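PDB 1IXK: methyltransferase from Pyrococcus horikoshii, which probably transfers a methyl group from S-adenosyl-L-methionine to cytidine in RNA. Local coordinates for residues A[64-69]-A[92-97]. Numbering follows the deposited sequence.
Sequences NKKGFQ and TPEFLT
Lys66 and Phe68, just past the C-terminal end of helix 56-65, meet the start of the short helix 93-96, a worked example of a Schellman turn docked on a capped helix N-terminus. In the N-terminal RsmF-like region, helix 93-96 leans on strand 100-102 through Phe95, and the other segment runs into strand 69-73 of the same antiparallel sheet. Extended through all its torsions beyond CG (chi2 -171°), Lys66 carries NZ across to Glu94. Lys66 NZ forms a salt bridge with Glu94 OE1 at 2.9 Å, on its syn lone pair, and a weak bond to OE2 at 3.3 Å, while NZ also lies against Pro93 CD. The carboxylate is shared, since OE2 also pairs with Arg62 of helix 56-65. With an alanine at the Glu94 position, Lys66 and Arg62 would probably lose their common counter-charge, leaving the lysine freer to swing. Gly67, with positive phi, ends the helix in a Schellman motif, its N-H to Asn64 O being one of the motif's two bonds. Phe68, its ring met edge-to-face by Phe87, points toward Thr92. Thr92 OG1, hydrogen-bonded to Ile89 O, caps helix 93-96 by accepting from Phe95 N at 3.2 Å, and Thr92 CG2 rests obliquely 3.6 Å from Phe68 CZ.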
ATOM      1  N   ASN A  64     -25.628   8.329  -1.136  1.00 23.58           N
ATOM      2  CA  ASN A  64     -25.976   9.710  -1.443  1.00 25.91           C
ATOM      3  C   ASN A  64     -27.375  10.004  -0.907  1.00 27.58           C
ATOM      4  O   ASN A  64     -27.629  11.074  -0.359  1.00 26.86           O
ATOM      5  CB  ASN A  64     -25.952   9.944  -2.957  1.00 26.58           C
ATOM      6  CG  ASN A  64     -24.557  10.224  -3.496  1.00 28.33           C
ATOM      7  OD1 ASN A  64     -24.345  10.218  -4.709  1.00 28.74           O
ATOM      8  ND2 ASN A  64     -23.604  10.482  -2.604  1.00 26.97           N
ATOM      9  N   LYS A  65     -28.275   9.040  -1.064  1.00 28.50           N
ATOM     10  CA  LYS A  65     -29.651   9.196  -0.601  1.00 31.15           C
ATOM     11  C   LYS A  65     -29.713   9.427   0.910  1.00 31.11           C
ATOM     12  O   LYS A  65     -30.630  10.085   1.407  1.00 31.08           O
ATOM     13  CB  LYS A  65     -30.468   7.953  -0.951  1.00 32.37           C
ATOM     14  CG  LYS A  65     -31.958   8.109  -0.703  1.00 36.54           C
ATOM     15  CD  LYS A  65     -32.556   6.850  -0.089  1.00 39.66           C
ATOM     16  CE  LYS A  65     -32.027   6.625   1.325  1.00 40.46           C
ATOM     17  NZ  LYS A  65     -32.623   5.418   1.967  1.00 42.03           N
ATOM     18  N   LYS A  66     -28.735   8.889   1.634  1.00 28.94           N
ATOM     19  CA  LYS A  66     -28.695   9.032   3.085  1.00 27.06           C
ATOM     20  C   LYS A  66     -27.993  10.298   3.569  1.00 25.20           C
ATOM     21  O   LYS A  66     -27.926  10.554   4.771  1.00 24.59           O
ATOM     22  CB  LYS A  66     -28.033   7.806   3.716  1.00 26.82           C
ATOM     23  CG  LYS A  66     -28.755   6.505   3.420  1.00 29.18           C
ATOM     24  CD  LYS A  66     -28.191   5.360   4.243  1.00 29.12           C
ATOM     25  CE  LYS A  66     -28.944   4.073   3.965  1.00 30.91           C
ATOM     26  NZ  LYS A  66     -28.603   3.026   4.955  1.00 30.36           N
ATOM     27  N   GLY A  67     -27.463  11.086   2.639  1.00 22.88           N
ATOM     28  CA  GLY A  67     -26.798  12.317   3.025  1.00 21.53           C
ATOM     29  C   GLY A  67     -25.285  12.328   2.899  1.00 21.87           C
ATOM     30  O   GLY A  67     -24.654  13.364   3.099  1.00 20.82           O
ATOM     31  N   PHE A  68     -24.691  11.186   2.577  1.00 21.89           N
ATOM     32  CA  PHE A  68     -23.240  11.129   2.426  1.00 20.47           C
ATOM     33  C   PHE A  68     -22.805  11.673   1.071  1.00 20.47           C
ATOM     34  O   PHE A  68     -23.501  11.500   0.072  1.00 20.97           O
ATOM     35  CB  PHE A  68     -22.735   9.691   2.568  1.00 20.20           C
ATOM     36  CG  PHE A  68     -22.976   9.089   3.922  1.00 20.34           C
ATOM     37  CD1 PHE A  68     -24.203   8.517   4.237  1.00 21.43           C
ATOM     38  CD2 PHE A  68     -21.978   9.106   4.889  1.00 20.96           C
ATOM     39  CE1 PHE A  68     -24.431   7.967   5.496  1.00 20.71           C
ATOM     40  CE2 PHE A  68     -22.195   8.559   6.150  1.00 20.82           C
ATOM     41  CZ  PHE A  68     -23.424   7.991   6.453  1.00 21.51           C
ATOM     42  N   GLN A  69     -21.663  12.349   1.047  1.00 19.93           N
ATOM     43  CA  GLN A  69     -21.107  12.877  -0.194  1.00 19.78           C
ATOM     44  C   GLN A  69     -19.642  12.457  -0.197  1.00 19.48           C
ATOM     45  O   GLN A  69     -19.019  12.352   0.859  1.00 18.34           O
ATOM     46  CB  GLN A  69     -21.249  14.400  -0.256  1.00 21.86           C
ATOM     47  CG  GLN A  69     -22.699  14.866  -0.171  1.00 26.27           C
ATOM     48  CD  GLN A  69     -22.853  16.368  -0.330  1.00 28.73           C
ATOM     49  OE1 GLN A  69     -22.113  17.146   0.269  1.00 31.57           O
ATOM     50  NE2 GLN A  69     -23.829  16.782  -1.130  1.00 30.63           N
ATOM     51  N   THR A  92     -23.828   2.664   9.245  1.00 27.56           N
ATOM     52  CA  THR A  92     -24.759   2.406   8.150  1.00 26.63           C
ATOM     53  C   THR A  92     -24.930   0.917   7.881  1.00 27.30           C
ATOM     54  O   THR A  92     -24.035   0.120   8.161  1.00 26.24           O
ATOM     55  CB  THR A  92     -24.270   3.038   6.840  1.00 25.85           C
ATOM     56  OG1 THR A  92     -23.025   2.437   6.461  1.00 25.38           O
ATOM     57  CG2 THR A  92     -24.075   4.535   7.006  1.00 26.16           C
ATOM     58  N   PRO A  93     -26.095   0.523   7.336  1.00 27.09           N
ATOM     59  CA  PRO A  93     -26.356  -0.885   7.029  1.00 27.29           C
ATOM     60  C   PRO A  93     -25.364  -1.337   5.956  1.00 26.26           C
ATOM     61  O   PRO A  93     -24.960  -2.498   5.916  1.00 26.76           O
ATOM     62  CB  PRO A  93     -27.793  -0.863   6.507  1.00 27.37           C
ATOM     63  CG  PRO A  93     -28.396   0.304   7.218  1.00 28.24           C
ATOM     64  CD  PRO A  93     -27.304   1.337   7.124  1.00 28.88           C
ATOM     65  N   GLU A  94     -24.985  -0.399   5.089  1.00 25.90           N
ATOM     66  CA  GLU A  94     -24.033  -0.665   4.013  1.00 25.26           C
ATOM     67  C   GLU A  94     -22.745  -1.248   4.591  1.00 25.36           C
ATOM     68  O   GLU A  94     -22.237  -2.260   4.114  1.00 24.62           O
ATOM     69  CB  GLU A  94     -23.694   0.625   3.258  1.00 26.19           C
ATOM     70  CG  GLU A  94     -24.773   1.160   2.316  1.00 27.84           C
ATOM     71  CD  GLU A  94     -26.030   1.618   3.033  1.00 29.39           C
ATOM     72  OE1 GLU A  94     -25.939   2.016   4.213  1.00 28.65           O
ATOM     73  OE2 GLU A  94     -27.111   1.597   2.406  1.00 29.79           O
ATOM     74  N   PHE A  95     -22.221  -0.597   5.623  1.00 23.94           N
ATOM     75  CA  PHE A  95     -20.994  -1.052   6.260  1.00 25.59           C
ATOM     76  C   PHE A  95     -21.194  -2.324   7.079  1.00 25.88           C
ATOM     77  O   PHE A  95     -20.374  -3.240   7.031  1.00 25.20           O
ATOM     78  CB  PHE A  95     -20.426   0.053   7.160  1.00 26.50           C
ATOM     79  CG  PHE A  95     -19.242  -0.385   7.974  1.00 28.09           C
ATOM     80  CD1 PHE A  95     -19.414  -0.911   9.254  1.00 27.98           C
ATOM     81  CD2 PHE A  95     -17.958  -0.316   7.447  1.00 28.68           C
ATOM     82  CE1 PHE A  95     -18.324  -1.362   9.991  1.00 28.46           C
ATOM     83  CE2 PHE A  95     -16.859  -0.766   8.177  1.00 29.40           C
ATOM     84  CZ  PHE A  95     -17.044  -1.292   9.451  1.00 29.31           C
ATOM     85  N   LEU A  96     -22.290  -2.378   7.828  1.00 25.80           N
ATOM     86  CA  LEU A  96     -22.577  -3.528   8.674  1.00 26.12           C
ATOM     87  C   LEU A  96     -22.899  -4.810   7.903  1.00 25.90           C
ATOM     88  O   LEU A  96     -22.729  -5.909   8.428  1.00 25.61           O
ATOM     89  CB  LEU A  96     -23.721  -3.187   9.639  1.00 27.68           C
ATOM     90  CG  LEU A  96     -23.424  -2.069  10.648  1.00 29.65           C
ATOM     91  CD1 LEU A  96     -24.684  -1.716  11.424  1.00 28.98           C
ATOM     92  CD2 LEU A  96     -22.321  -2.515  11.597  1.00 30.51           C
ATOM     93  N   THR A  97     -23.358  -4.681   6.663  1.00 25.51           N
ATOM     94  CA  THR A  97     -23.681  -5.863   5.873  1.00 25.22           C
ATOM     95  C   THR A  97     -22.602  -6.178   4.834  1.00 25.50           C
ATOM     96  O   THR A  97     -22.815  -6.981   3.926  1.00 23.64           O
ATOM     97  CB  THR A  97     -25.056  -5.719   5.169  1.00 26.53           C
ATOM     98  OG1 THR A  97     -25.044  -4.590   4.290  1.00 25.96           O
ATOM     99  CG2 THR A  97     -26.162  -5.535   6.206  1.00 28.30           C
TER